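Long-range contacts in Lysine/ornithine decarboxylase (Selenomonas ruminantium, PDB 5GJO), which decarboxylates L-lysine to cadaverine and L-ornithine to putrescine with similar efficiency, using pyridoxal 5'-phosphate as cofactor in a homodimer: residues 4-9 with 346-351; 144-149 with 300-305; 172-177 with 208-213; 194-199 with 241-246; 288-293 with 325-330. The protein carries 2 engineered substitutions. One frame throughout, in Å; residues are numbered along the deposited sequence.

Contact 1. Residues 4-9 with 346-351. With SO4 (sulfate ion), chain F; SO4 (sulfate ion), chain E.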
# COMPACT_ATOMS: atom_id res chain seq x y z
N ASN A 4 3.57 -14.23 23.56
CA ASN A 4 3.80 -13.33 22.46
C ASN A 4 4.83 -12.27 22.84
O ASN A 4 4.95 -11.97 24.02
CB ASN A 4 2.50 -12.65 22.06
CG ASN A 4 1.45 -13.62 21.58
OD1 ASN A 4 1.75 -14.64 21.03
ND2 ASN A 4 0.21 -13.32 21.93
N PHE A 5 5.61 -11.72 21.90
CA PHE A 5 6.56 -10.68 22.28
C PHE A 5 5.75 -9.40 22.54
O PHE A 5 4.86 -8.98 21.74
CB PHE A 5 7.55 -10.46 21.12
CG PHE A 5 8.45 -9.29 21.32
CD1 PHE A 5 9.29 -9.27 22.40
CD2 PHE A 5 8.42 -8.17 20.45
CE1 PHE A 5 10.15 -8.18 22.60
CE2 PHE A 5 9.27 -7.10 20.65
CZ PHE A 5 10.14 -7.11 21.71
N ARG A 6 6.01 -8.77 23.67
CA ARG A 6 5.33 -7.55 24.02
C ARG A 6 6.27 -6.67 24.80
O ARG A 6 6.75 -7.07 25.90
CB ARG A 6 4.15 -7.88 24.94
CG ARG A 6 3.45 -6.60 25.39
CD ARG A 6 2.04 -6.84 25.99
NE ARG A 6 1.52 -5.57 26.54
CZ ARG A 6 0.27 -5.37 26.93
NH1 ARG A 6 -0.60 -6.34 26.86
NH2 ARG A 6 -0.09 -4.17 27.43
N LEU A 7 6.43 -5.46 24.36
CA LEU A 7 7.18 -4.50 25.10
C LEU A 7 6.43 -4.05 26.34
O LEU A 7 5.25 -3.84 26.31
CB LEU A 7 7.47 -3.26 24.23
CG LEU A 7 8.38 -3.51 23.02
CD1 LEU A 7 8.31 -2.34 22.10
CD2 LEU A 7 9.82 -3.88 23.37
N SER A 8 7.16 -3.82 27.44
CA SER A 8 6.59 -3.20 28.59
C SER A 8 6.44 -1.70 28.41
O SER A 8 7.07 -1.11 27.62
CB SER A 8 7.45 -3.46 29.84
OG SER A 8 8.62 -2.68 29.80
N GLU A 9 5.63 -1.07 29.23
CA GLU A 9 5.48 0.38 29.23
C GLU A 9 6.83 1.08 29.41
O GLU A 9 7.15 2.03 28.68
CB GLU A 9 4.51 0.88 30.31
CG GLU A 9 4.29 2.39 30.22
CD GLU A 9 3.23 2.92 31.20
OE1 GLU A 9 2.58 2.12 31.88
OE2 GLU A 9 3.09 4.14 31.22
N LEU A 346 1.09 1.32 21.89
CA LEU A 346 1.75 0.08 21.47
C LEU A 346 0.84 -0.84 20.73
O LEU A 346 -0.25 -1.13 21.20
CB LEU A 346 2.36 -0.63 22.68
CG LEU A 346 3.06 -1.99 22.47
CD1 LEU A 346 4.42 -1.81 21.82
CD2 LEU A 346 3.21 -2.81 23.80
N VAL A 347 1.27 -1.35 19.56
CA VAL A 347 0.50 -2.32 18.85
C VAL A 347 1.29 -3.64 18.77
O VAL A 347 2.47 -3.66 18.31
CB VAL A 347 0.12 -1.87 17.42
CG1 VAL A 347 -0.84 -2.86 16.77
CG2 VAL A 347 -0.53 -0.52 17.48
N THR A 348 0.67 -4.72 19.23
CA THR A 348 1.35 -6.05 19.37
C THR A 348 0.99 -6.93 18.17
O THR A 348 0.08 -6.55 17.42
CB THR A 348 1.10 -6.76 20.72
OG1 THR A 348 -0.33 -6.91 20.98
CG2 THR A 348 1.77 -5.98 21.78
N GLU A 349 1.66 -8.07 18.01
CA GLU A 349 1.35 -9.01 16.94
C GLU A 349 1.28 -8.30 15.57
O GLU A 349 0.32 -8.53 14.78
CB GLU A 349 0.06 -9.81 17.24
CG GLU A 349 0.20 -10.75 18.48
CD GLU A 349 0.08 -10.04 19.80
OE1 GLU A 349 -0.89 -9.31 20.05
OE2 GLU A 349 0.98 -10.17 20.64
N MET A 350 2.31 -7.51 15.30
CA MET A 350 2.40 -6.70 14.11
C MET A 350 3.46 -7.15 13.10
O MET A 350 3.86 -6.40 12.27
CB MET A 350 2.58 -5.24 14.51
CG MET A 350 1.31 -4.44 14.37
SD MET A 350 1.56 -3.01 13.37
CE MET A 350 -0.05 -2.35 12.97
N GLY A 351 3.89 -8.39 13.21
CA GLY A 351 4.99 -8.86 12.47
C GLY A 351 4.74 -9.28 11.03
O GLY A 351 5.74 -9.44 10.27
S SO4 F . 3.51 -3.16 31.45
O1 SO4 F . 4.27 -4.21 32.12
O2 SO4 F . 3.23 -3.50 30.07
O3 SO4 F . 4.21 -1.91 31.53
O4 SO4 F . 2.24 -3.06 32.17
S SO4 E . -4.17 -4.30 27.72
O1 SO4 E . -3.48 -5.62 27.88
O2 SO4 E . -5.36 -4.49 26.86
O3 SO4 E . -4.47 -3.87 29.10
O4 SO4 E . -3.38 -3.18 27.14
O HOH W 1 3.50 -9.67 19.46
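Leu346 meets the N-terminal segment with both methyls: CD1 lies 3.9 Å from CD1 of Leu7, the two side chains crossing at about a right angle, while CD2 sits 3.4 Å from the Leu7 carbonyl O and touches CG of Arg6. An alanine here would probably leave Leu7 CD1 without this partner and open a gap beside the Leu7 carbonyl. Two residues on, Thr348 turns CG2 to Arg6 CG, 4.0 Å away. The extended Arg6 chain runs on, and Arg6 NH1 hydrogen-bonds O1 of the chain E sulfate almost straight (172°). A bend at chi2 (79°) turns CD of Glu349 back, and Glu349 OE2 lies 3.2 Å from Asn4 CB. A water accepts from Glu349 N at 2.8 Å and lies within hydrogen-bonding distance of Phe5 O and Glu349 OE2. Asn267 of strand 266-276 bonds Leu7 N and Phe5 O. The N-terminal arm, running nearly opposite to 346-349, thus packs on the end of strand 344-347 in the C-terminal beta domain.

Contact 2. Residues 144-149 with 300-305. Engineered in segment 300-305: Cys303 (natural residue Thr). With SO4 (sulfate ion), chain C.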
# COMPACT_ATOMS: atom_id res chain seq x y z
N LYS A 144 -12.57 -22.02 6.43
CA LYS A 144 -12.16 -21.07 7.44
C LYS A 144 -10.83 -20.35 7.14
O LYS A 144 -10.00 -20.23 7.99
CB LYS A 144 -12.06 -21.78 8.79
CG LYS A 144 -13.31 -22.50 9.22
CD LYS A 144 -13.09 -23.16 10.55
CE LYS A 144 -14.29 -23.95 11.00
NZ LYS A 144 -14.05 -24.38 12.40
N ALA A 145 -10.70 -19.83 5.93
CA ALA A 145 -9.49 -19.12 5.57
C ALA A 145 -9.82 -17.65 5.44
O ALA A 145 -10.79 -17.30 4.83
CB ALA A 145 -8.96 -19.62 4.25
N LEU A 146 -9.02 -16.79 6.04
CA LEU A 146 -9.26 -15.35 5.88
C LEU A 146 -9.00 -14.87 4.48
O LEU A 146 -9.73 -14.00 4.01
CB LEU A 146 -8.38 -14.59 6.83
CG LEU A 146 -8.61 -13.05 6.94
CD1 LEU A 146 -9.98 -12.77 7.54
CD2 LEU A 146 -7.48 -12.40 7.72
N VAL A 147 -7.98 -15.44 3.86
CA VAL A 147 -7.54 -15.10 2.52
C VAL A 147 -7.69 -16.38 1.70
O VAL A 147 -7.00 -17.42 1.94
CB VAL A 147 -6.09 -14.60 2.50
CG1 VAL A 147 -5.67 -14.22 1.09
CG2 VAL A 147 -5.85 -13.38 3.41
N ASP A 148 -8.53 -16.29 0.67
CA ASP A 148 -8.72 -17.44 -0.23
C ASP A 148 -7.52 -17.56 -1.18
O ASP A 148 -7.25 -16.61 -1.98
CB ASP A 148 -10.00 -17.19 -0.99
CG ASP A 148 -10.26 -18.17 -2.15
OD1 ASP A 148 -9.72 -19.29 -2.19
OD2 ASP A 148 -11.12 -17.79 -2.99
N LEU A 149 -6.86 -18.72 -1.15
CA LEU A 149 -5.69 -18.91 -1.98
C LEU A 149 -5.94 -20.03 -2.99
O LEU A 149 -5.00 -20.73 -3.41
CB LEU A 149 -4.45 -19.12 -1.13
CG LEU A 149 -4.05 -17.88 -0.31
CD1 LEU A 149 -2.80 -18.28 0.49
CD2 LEU A 149 -3.81 -16.65 -1.19
N ASP A 300 -5.40 -7.08 4.30
CA ASP A 300 -5.31 -8.37 5.04
C ASP A 300 -6.52 -8.49 5.96
O ASP A 300 -6.53 -9.37 6.81
CB ASP A 300 -4.01 -8.37 5.85
CG ASP A 300 -3.59 -9.75 6.34
OD1 ASP A 300 -3.74 -10.75 5.63
OD2 ASP A 300 -3.08 -9.81 7.50
N HIS A 301 -7.54 -7.61 5.77
CA HIS A 301 -8.80 -7.60 6.50
C HIS A 301 -8.56 -7.69 8.02
O HIS A 301 -9.29 -8.40 8.73
CB HIS A 301 -9.73 -8.77 6.07
CG HIS A 301 -9.78 -8.98 4.59
ND1 HIS A 301 -9.43 -10.19 4.00
CD2 HIS A 301 -10.02 -8.11 3.57
CE1 HIS A 301 -9.49 -10.06 2.69
NE2 HIS A 301 -9.85 -8.82 2.40
N TRP A 302 -7.54 -7.04 8.53
CA TRP A 302 -7.03 -7.34 9.87
C TRP A 302 -7.37 -6.31 10.95
O TRP A 302 -7.59 -5.17 10.64
CB TRP A 302 -5.52 -7.53 9.79
CG TRP A 302 -4.92 -8.35 10.91
CD1 TRP A 302 -4.39 -7.88 12.07
CD2 TRP A 302 -4.79 -9.76 10.95
NE1 TRP A 302 -3.95 -8.92 12.83
CE2 TRP A 302 -4.17 -10.09 12.17
CE3 TRP A 302 -5.12 -10.79 10.08
CZ2 TRP A 302 -3.89 -11.39 12.53
CZ3 TRP A 302 -4.83 -12.07 10.43
CH2 TRP A 302 -4.22 -12.37 11.65
N CYS A 303 -7.43 -6.74 12.22
CA CYS A 303 -7.67 -5.81 13.35
C CYS A 303 -6.55 -6.05 14.32
O CYS A 303 -6.46 -7.18 14.80
CB CYS A 303 -9.00 -6.22 14.00
SG CYS A 303 -9.42 -5.33 15.55
N TYR A 304 -5.63 -5.09 14.54
CA TYR A 304 -4.46 -5.29 15.36
C TYR A 304 -4.74 -4.94 16.82
O TYR A 304 -5.50 -4.02 17.08
CB TYR A 304 -3.26 -4.42 14.87
CG TYR A 304 -2.88 -4.82 13.47
CD1 TYR A 304 -1.99 -5.86 13.24
CD2 TYR A 304 -3.43 -4.17 12.41
CE1 TYR A 304 -1.69 -6.26 11.90
CE2 TYR A 304 -3.14 -4.56 11.09
CZ TYR A 304 -2.34 -5.62 10.85
OH TYR A 304 -2.09 -6.01 9.53
N PRO A 305 -4.11 -5.62 17.78
CA PRO A 305 -4.32 -5.28 19.19
C PRO A 305 -3.59 -3.99 19.56
O PRO A 305 -2.38 -3.99 19.63
CB PRO A 305 -3.68 -6.46 19.97
CG PRO A 305 -3.31 -7.40 18.95
CD PRO A 305 -3.28 -6.83 17.63
S SO4 C . -12.03 -27.69 11.37
O1 SO4 C . -10.62 -28.12 11.60
O2 SO4 C . -12.95 -28.73 11.82
O3 SO4 C . -12.15 -26.51 12.29
O4 SO4 C . -12.31 -27.26 9.98
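Leu146 is the residue of 144-149 that reaches furthest into 300-305, without a hydrogen bond. Its CB points toward the other segment, and CG, held anti to the backbone N (chi1 -173°), comes alongside the imidazole of His301, the two side chains sliding past each other in opposite directions. At the tip, Leu146 CD2 makes the two closest approaches: 3.3 Å to the carbonyl O of Asp300, and 3.7 Å to CE3 of Trp302, where it arrives at the rim of the indole near the ring plane. Val147 sets CG2 4.0 Å from OD1 of Asp300, whose carboxylate is engaged by Arg259 through a salt bridge at OD2. Leu146 and Val147 both face Ser183, a classic beta bulge. Trp302 is followed by the engineered Cys303, disulfide-bonded to Cys226. Leu149 touches the cofactor and packs on Cys324 of the second subunit. The contact thus joins a loop of the PLP-binding barrel to the segment after helix 296-299, beside the active site at the dimer interface.

Contact 3. Residues 172-177 with 208-213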
# COMPACT_ATOMS: atom_id res chain seq x y z
N LEU A 172 11.22 -30.94 -17.58
CA LEU A 172 11.23 -30.63 -16.13
C LEU A 172 11.15 -31.87 -15.33
O LEU A 172 10.69 -32.91 -15.81
CB LEU A 172 10.06 -29.65 -15.80
CG LEU A 172 10.13 -28.31 -16.59
CD1 LEU A 172 8.83 -27.54 -16.53
CD2 LEU A 172 11.25 -27.41 -16.06
N HIS A 173 11.54 -31.81 -14.05
CA HIS A 173 11.47 -32.93 -13.24
C HIS A 173 10.15 -32.90 -12.44
O HIS A 173 9.99 -32.01 -11.60
CB HIS A 173 12.66 -33.04 -12.29
CG HIS A 173 12.54 -34.16 -11.31
ND1 HIS A 173 12.91 -34.06 -9.99
CD2 HIS A 173 12.20 -35.46 -11.48
CE1 HIS A 173 12.69 -35.19 -9.37
NE2 HIS A 173 12.26 -36.06 -10.26
N ALA A 174 9.26 -33.85 -12.69
CA ALA A 174 7.98 -33.94 -12.00
C ALA A 174 8.19 -34.49 -10.61
O ALA A 174 8.30 -35.72 -10.37
CB ALA A 174 7.01 -34.78 -12.82
N MET A 175 8.29 -33.56 -9.63
CA MET A 175 8.81 -33.90 -8.32
C MET A 175 7.72 -34.16 -7.28
O MET A 175 7.87 -34.97 -6.32
CB MET A 175 9.71 -32.74 -7.82
CG MET A 175 10.44 -33.18 -6.56
SD MET A 175 11.30 -31.79 -5.84
CE MET A 175 12.82 -32.70 -5.52
N GLY A 176 6.61 -33.45 -7.44
CA GLY A 176 5.54 -33.63 -6.47
C GLY A 176 4.37 -32.66 -6.56
O GLY A 176 4.10 -32.06 -7.62
N ILE A 177 3.71 -32.56 -5.43
CA ILE A 177 2.45 -31.83 -5.29
C ILE A 177 2.59 -30.83 -4.12
O ILE A 177 3.21 -31.14 -3.10
CB ILE A 177 1.32 -32.77 -5.08
CG1 ILE A 177 1.21 -33.71 -6.33
CG2 ILE A 177 -0.01 -32.04 -4.94
CD1 ILE A 177 0.15 -34.77 -6.22
N MET A 208 1.54 -44.54 -13.22
CA MET A 208 1.89 -43.96 -14.50
C MET A 208 3.40 -43.96 -14.66
O MET A 208 3.92 -43.45 -15.63
CB MET A 208 1.40 -42.52 -14.63
CG MET A 208 -0.09 -42.27 -14.47
SD MET A 208 -0.40 -40.50 -14.30
CE MET A 208 -2.15 -40.40 -14.51
N GLY A 209 4.11 -44.46 -13.67
CA GLY A 209 5.55 -44.48 -13.72
C GLY A 209 6.27 -43.19 -13.34
O GLY A 209 7.47 -43.11 -13.45
N MET A 210 5.52 -42.20 -12.86
CA MET A 210 6.05 -40.94 -12.38
C MET A 210 6.24 -41.14 -10.89
O MET A 210 5.32 -41.50 -10.22
CB MET A 210 4.98 -39.88 -12.62
CG MET A 210 5.37 -38.43 -12.69
SD MET A 210 4.20 -37.44 -13.65
CE MET A 210 2.63 -38.20 -13.29
N HIS A 211 7.43 -40.96 -10.34
CA HIS A 211 7.52 -41.28 -8.94
C HIS A 211 7.67 -39.96 -8.24
O HIS A 211 8.70 -39.30 -8.37
CB HIS A 211 8.68 -42.18 -8.63
CG HIS A 211 8.80 -42.49 -7.18
ND1 HIS A 211 9.85 -42.05 -6.40
CD2 HIS A 211 7.97 -43.15 -6.33
CE1 HIS A 211 9.70 -42.48 -5.17
NE2 HIS A 211 8.56 -43.14 -5.10
N LEU A 212 6.68 -39.64 -7.40
CA LEU A 212 6.71 -38.28 -6.77
C LEU A 212 7.34 -38.47 -5.41
O LEU A 212 6.99 -39.38 -4.69
CB LEU A 212 5.27 -37.75 -6.63
CG LEU A 212 4.52 -37.63 -7.97
CD1 LEU A 212 3.12 -37.10 -7.76
CD2 LEU A 212 5.20 -36.77 -9.00
N THR A 213 8.24 -37.58 -5.11
CA THR A 213 9.10 -37.70 -3.94
C THR A 213 8.81 -36.63 -2.82
O THR A 213 9.22 -36.83 -1.67
CB THR A 213 10.57 -37.51 -4.36
OG1 THR A 213 10.79 -36.30 -5.04
CG2 THR A 213 11.06 -38.64 -5.34
O HOH W 2 11.55 -38.68 -8.81
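Met175 and Thr213 share the one direct hydrogen bond between the segments, from Thr213 N to Met175 O at 2.9 Å. The N-H points fairly well at the oxygen (153°), and the donor is tilted 22° from the carbonyl plane. A second polar link runs through a water, which donates to His211 O and lies 3.1 Å from His173 NE2, in the plane of the imidazole at its edge; ND1 of the same ring is hydrogen-bonded to Asp133 OD1.

Leu212 carries most of the apolar packing, and its two methyls divide the work. Leu212 CD2 lies over backbone atoms, 3.5 Å from Ala174 O and near Gly176 N, while Leu212 CD1 meets CG1 and CD1 of Ile177, both at 4.1 Å. A separate pair is Met210 with Ala174, CG and SD of the methionine lying against Ala174 CB. Leu164 of helix 160-169 touches both Met210 and Leu212, and Phe202 and Ala205 of helix 189-207 add to the cover over Leu212.

Mixed in character is the meeting of Met175 CG with Thr213 OG1 at 3.5 Å, the side chains crossing at about a right angle.

Just past helix 189-207, Gly209 completes a Schellman motif, and the chain returns past strand 173-178 to enter the neighbouring parallel strand 214-216: the beta-alpha-beta crossover of a TIM-barrel domain.

Contact 4. Residues 194-199 with 241-246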
# COMPACT_ATOMS: atom_id res chain seq x y z
N ALA A 194 -6.60 -32.11 2.32
CA ALA A 194 -5.63 -31.91 1.26
C ALA A 194 -4.61 -33.01 1.20
O ALA A 194 -4.22 -33.48 0.07
CB ALA A 194 -5.01 -30.55 1.41
N LEU A 195 -4.19 -33.43 2.36
CA LEU A 195 -3.30 -34.57 2.50
C LEU A 195 -3.86 -35.89 1.91
O LEU A 195 -3.12 -36.63 1.20
CB LEU A 195 -2.86 -34.75 3.94
CG LEU A 195 -1.84 -33.63 4.30
CD1 LEU A 195 -1.68 -33.67 5.81
CD2 LEU A 195 -0.48 -33.66 3.60
N LEU A 196 -5.13 -36.13 2.12
CA LEU A 196 -5.77 -37.39 1.60
C LEU A 196 -5.83 -37.28 0.11
O LEU A 196 -5.61 -38.24 -0.60
CB LEU A 196 -7.19 -37.56 2.13
CG LEU A 196 -7.17 -37.95 3.61
CD1 LEU A 196 -8.42 -37.58 4.34
CD2 LEU A 196 -6.92 -39.44 3.86
N VAL A 197 -6.21 -36.12 -0.39
CA VAL A 197 -6.25 -35.91 -1.83
C VAL A 197 -4.89 -36.13 -2.49
O VAL A 197 -4.75 -36.84 -3.53
CB VAL A 197 -6.79 -34.49 -2.20
CG1 VAL A 197 -6.69 -34.24 -3.69
CG2 VAL A 197 -8.26 -34.36 -1.73
N ALA A 198 -3.86 -35.56 -1.87
CA ALA A 198 -2.51 -35.71 -2.41
C ALA A 198 -2.05 -37.19 -2.40
O ALA A 198 -1.35 -37.62 -3.33
CB ALA A 198 -1.51 -34.82 -1.64
N ARG A 199 -2.44 -37.92 -1.38
CA ARG A 199 -2.10 -39.34 -1.22
C ARG A 199 -2.65 -40.13 -2.40
O ARG A 199 -1.92 -40.89 -3.00
CB ARG A 199 -2.62 -39.89 0.10
CG ARG A 199 -2.31 -41.38 0.36
CD ARG A 199 -0.81 -41.65 0.47
NE ARG A 199 -0.14 -41.97 -0.77
CZ ARG A 199 1.19 -42.17 -0.87
NH1 ARG A 199 1.98 -41.97 0.18
NH2 ARG A 199 1.75 -42.53 -2.06
N ASN A 241 0.92 -33.09 11.55
CA ASN A 241 2.07 -33.99 11.57
C ASN A 241 1.59 -35.46 11.60
O ASN A 241 2.16 -36.29 10.84
CB ASN A 241 2.98 -33.70 12.77
CG ASN A 241 4.33 -34.27 12.60
OD1 ASN A 241 5.15 -33.81 11.83
ND2 ASN A 241 4.56 -35.35 13.34
N LYS A 242 0.54 -35.72 12.38
CA LYS A 242 -0.00 -37.09 12.57
C LYS A 242 -0.49 -37.59 11.19
O LYS A 242 -0.23 -38.78 10.79
CB LYS A 242 -1.09 -37.14 13.63
CG LYS A 242 -1.60 -38.54 13.92
CD LYS A 242 -2.84 -38.55 14.76
CE LYS A 242 -3.12 -39.97 15.23
NZ LYS A 242 -4.24 -39.97 16.22
N GLN A 243 -1.13 -36.72 10.43
CA GLN A 243 -1.68 -37.11 9.16
C GLN A 243 -0.57 -37.28 8.14
O GLN A 243 -0.64 -38.14 7.22
CB GLN A 243 -2.72 -36.08 8.68
CG GLN A 243 -3.43 -36.44 7.37
CD GLN A 243 -4.67 -37.28 7.59
OE1 GLN A 243 -4.70 -38.12 8.46
NE2 GLN A 243 -5.74 -36.97 6.89
N ILE A 244 0.51 -36.51 8.26
CA ILE A 244 1.63 -36.72 7.38
C ILE A 244 2.36 -38.04 7.70
O ILE A 244 2.74 -38.76 6.79
CB ILE A 244 2.66 -35.56 7.47
CG1 ILE A 244 2.07 -34.24 6.91
CG2 ILE A 244 3.95 -35.87 6.72
CD1 ILE A 244 2.78 -33.04 7.40
N ASP A 245 2.53 -38.35 8.98
CA ASP A 245 3.13 -39.67 9.31
C ASP A 245 2.27 -40.85 8.79
O ASP A 245 2.81 -41.88 8.35
CB ASP A 245 3.42 -39.82 10.77
CG ASP A 245 4.84 -39.44 11.15
OD1 ASP A 245 5.75 -39.46 10.27
OD2 ASP A 245 5.04 -39.18 12.38
N ARG A 246 0.96 -40.71 8.91
CA ARG A 246 -0.02 -41.70 8.53
C ARG A 246 0.01 -41.97 7.07
O ARG A 246 0.05 -43.14 6.65
CB ARG A 246 -1.40 -41.24 8.94
CG ARG A 246 -2.53 -42.16 8.51
CD ARG A 246 -3.82 -41.40 8.53
NE ARG A 246 -4.98 -42.26 8.23
CZ ARG A 246 -6.20 -41.80 8.07
NH1 ARG A 246 -6.44 -40.47 8.11
NH2 ARG A 246 -7.20 -42.67 7.94
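Leu195 and Ile244 mark the closest backbone approach of two helical segments that run almost parallel, at a crossing angle of -15°, with their axes 10.3 Å apart. At that spacing the contact is made by side chains alone, and no hydrogen bond passes between the segments. Leu195 points toward the other helix and slides past Gln243 in the opposite direction, its CD1 reaching 3.6 Å from Gln243 CG. Leu195 CD1 also rests on Ile244 CG1 at 3.9 Å, while elsewhere Leu195 packs on Leu215 of strand 214-216. These are neighbouring outer helices of the TIM-barrel domain, helix 189-207 leading into strand 214-216 and helix 233-247 leading into strand 252-255, and the near-parallel course follows from that repeated strand-helix order.

Gln243 sets its CG anti to the backbone N and then bends at chi2 (89°), which carries CD aside from the line of the chain. Gln243 NE2 lies 3.7 Å from Leu196 CG and bonds the carbonyl O of Glu192, whereas its OE1 accepts from Arg246 NH1 at 2.9 Å, lying in the guanidinium plane. With both ends gripped, the amide is fixed in rotation. An alanine here would probably leave Glu192 O and Arg246 NH1 without this mate and open a gap beside Leu195 CD1. Toward the exposed side, Leu196 CD2 approaches Arg246 NH1 more distantly, at 4.4 Å.

Contact 5. Residues 288-293 with 325-330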
# COMPACT_ATOMS: atom_id res chain seq x y z
N GLU A 288 1.69 6.78 12.74
CA GLU A 288 1.62 5.67 11.83
C GLU A 288 0.17 5.41 11.48
O GLU A 288 -0.70 5.48 12.35
CB GLU A 288 2.30 4.41 12.38
CG GLU A 288 2.45 3.26 11.38
CD GLU A 288 3.55 3.41 10.33
OE1 GLU A 288 3.76 2.42 9.60
OE2 GLU A 288 4.23 4.49 10.28
N GLY A 289 -0.11 5.02 10.26
CA GLY A 289 -1.54 4.82 9.85
C GLY A 289 -1.72 3.77 8.74
O GLY A 289 -0.85 2.88 8.48
N ILE A 290 -2.85 3.89 8.06
CA ILE A 290 -3.34 2.89 7.12
C ILE A 290 -2.51 2.81 5.85
O ILE A 290 -2.56 1.77 5.16
CB ILE A 290 -4.82 3.13 6.83
CG1 ILE A 290 -5.48 1.82 6.38
CG2 ILE A 290 -4.98 4.22 5.78
CD1 ILE A 290 -6.97 1.84 6.40
N TYR A 291 -1.68 3.82 5.58
CA TYR A 291 -0.75 3.75 4.47
C TYR A 291 0.63 3.25 4.88
O TYR A 291 1.52 3.20 4.04
CB TYR A 291 -0.59 5.08 3.78
CG TYR A 291 -1.80 5.48 2.97
CD1 TYR A 291 -1.94 5.02 1.68
CD2 TYR A 291 -2.78 6.36 3.47
CE1 TYR A 291 -3.04 5.38 0.91
CE2 TYR A 291 -3.90 6.71 2.67
CZ TYR A 291 -3.97 6.23 1.41
OH TYR A 291 -5.03 6.58 0.55
N GLY A 292 0.77 2.91 6.16
CA GLY A 292 1.98 2.25 6.66
C GLY A 292 1.67 0.89 7.20
O GLY A 292 1.09 0.09 6.50
N CYS A 293 2.16 0.59 8.43
CA CYS A 293 1.99 -0.70 9.04
C CYS A 293 0.52 -1.14 9.22
O CYS A 293 0.24 -2.32 9.14
CB CYS A 293 2.71 -0.82 10.38
SG CYS A 293 4.49 -0.74 10.01
N ASP A 325 -5.79 11.85 4.21
CA ASP A 325 -6.87 11.09 3.56
C ASP A 325 -7.90 10.67 4.62
O ASP A 325 -7.57 10.18 5.71
CB ASP A 325 -6.26 9.89 2.89
CG ASP A 325 -7.21 9.14 1.97
OD1 ASP A 325 -8.44 9.03 2.25
OD2 ASP A 325 -6.70 8.61 0.97
N GLY A 326 -9.16 10.79 4.25
CA GLY A 326 -10.27 10.41 5.10
C GLY A 326 -10.34 8.93 5.45
O GLY A 326 -10.93 8.55 6.43
N ILE A 327 -9.80 8.11 4.58
CA ILE A 327 -9.78 6.69 4.82
C ILE A 327 -8.84 6.29 5.97
O ILE A 327 -8.88 5.18 6.41
CB ILE A 327 -9.44 5.92 3.54
CG1 ILE A 327 -10.06 4.53 3.58
CG2 ILE A 327 -7.95 5.85 3.30
CD1 ILE A 327 -10.00 3.84 2.25
N ASP A 328 -7.97 7.19 6.39
CA ASP A 328 -6.94 6.85 7.37
C ASP A 328 -7.50 6.88 8.80
O ASP A 328 -7.03 7.60 9.66
CB ASP A 328 -5.76 7.82 7.19
CG ASP A 328 -4.47 7.32 7.81
OD1 ASP A 328 -4.49 6.33 8.55
OD2 ASP A 328 -3.44 7.95 7.57
N VAL A 329 -8.50 6.05 9.04
CA VAL A 329 -9.07 5.91 10.37
C VAL A 329 -8.86 4.47 10.79
O VAL A 329 -9.23 3.56 10.07
CB VAL A 329 -10.58 6.23 10.39
CG1 VAL A 329 -11.13 6.08 11.80
CG2 VAL A 329 -10.85 7.63 9.87
N LEU A 330 -8.27 4.28 11.96
CA LEU A 330 -7.74 2.97 12.32
C LEU A 330 -8.72 2.23 13.28
O LEU A 330 -8.92 1.01 13.15
CB LEU A 330 -6.44 3.20 13.04
CG LEU A 330 -5.44 4.06 12.28
CD1 LEU A 330 -4.18 4.29 13.07
CD2 LEU A 330 -5.16 3.41 10.94
O HOH W 3 -1.24 6.35 7.05
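Ile290 and Asp328 form the tight part of this contact. Ile290 N donates to Asp328 OD1 over 3.0 Å in a nearly straight bond (177°), meeting the oxygen from above the carboxylate plane. The side chains slide past each other in opposite directions, and Ile290 CG2, set between the backbone N and the carbonyl carbon, lies 3.5 Å from Asp328 OD1. With the backbone as it stands, a CB on Gly289 would run into Asp328 OD1. The other oxygen, OD2, is held by Ser323 OG and by a water that accepts from Tyr291 N.

Tyr291 provides the second anchor: its OH donates to Asp325 OD2 at 2.7 Å, ring and carboxylate planes 42° apart. Asp325 OD1 accepts from Ile327 N, an Asx turn that helps fix the carboxylate next to Cys324, the probable proton donor shared across the dimer.

The rest is apolar and longer. The partly exposed Ile327 and Leu330 make no polar bond across the contact with their side chains: Ile327 CG2 comes no nearer than 4.2 Å to Ile290 CG2, and Leu330 CD2 lies 4.1 Å from Ile290 CB. Glu288 O, close to Leu330 CD1, is a buried carbonyl with no polar partner in the model.

Tyr291 is stacked on by Phe361 and by Tyr299 of the second subunit. Ile297 and Met298 of helix 296-299 cover Ile290, where the loop after strand 283-286 meets the turn leading into strand 329-336.

Overall arrangement
Contacts 3 and 4 belong to the TIM-barrel domain: contact 4 uses helix 189-207, contact 3 the loop that follows it. Contact 3, far out at about 28 Å from the chain's centre, ties that loop to a strand by a backbone bond and leucine packing; contact 4 sets helix on helix, grading from buried Leu195 to an exposed rim of Leu196 and Arg246. Contacts 1 and 5 lie in the beta domain, both reaching its mixed sheet, and rely more on carboxylates and waters; they touch where Met350 packs on Cys293. Contact 2, largely apolar and nearest the centre (about 12 Å), bridges both domains and meets contact 1 through Pro305. Contacts 2 and 5 both face the second subunit near the cofactor.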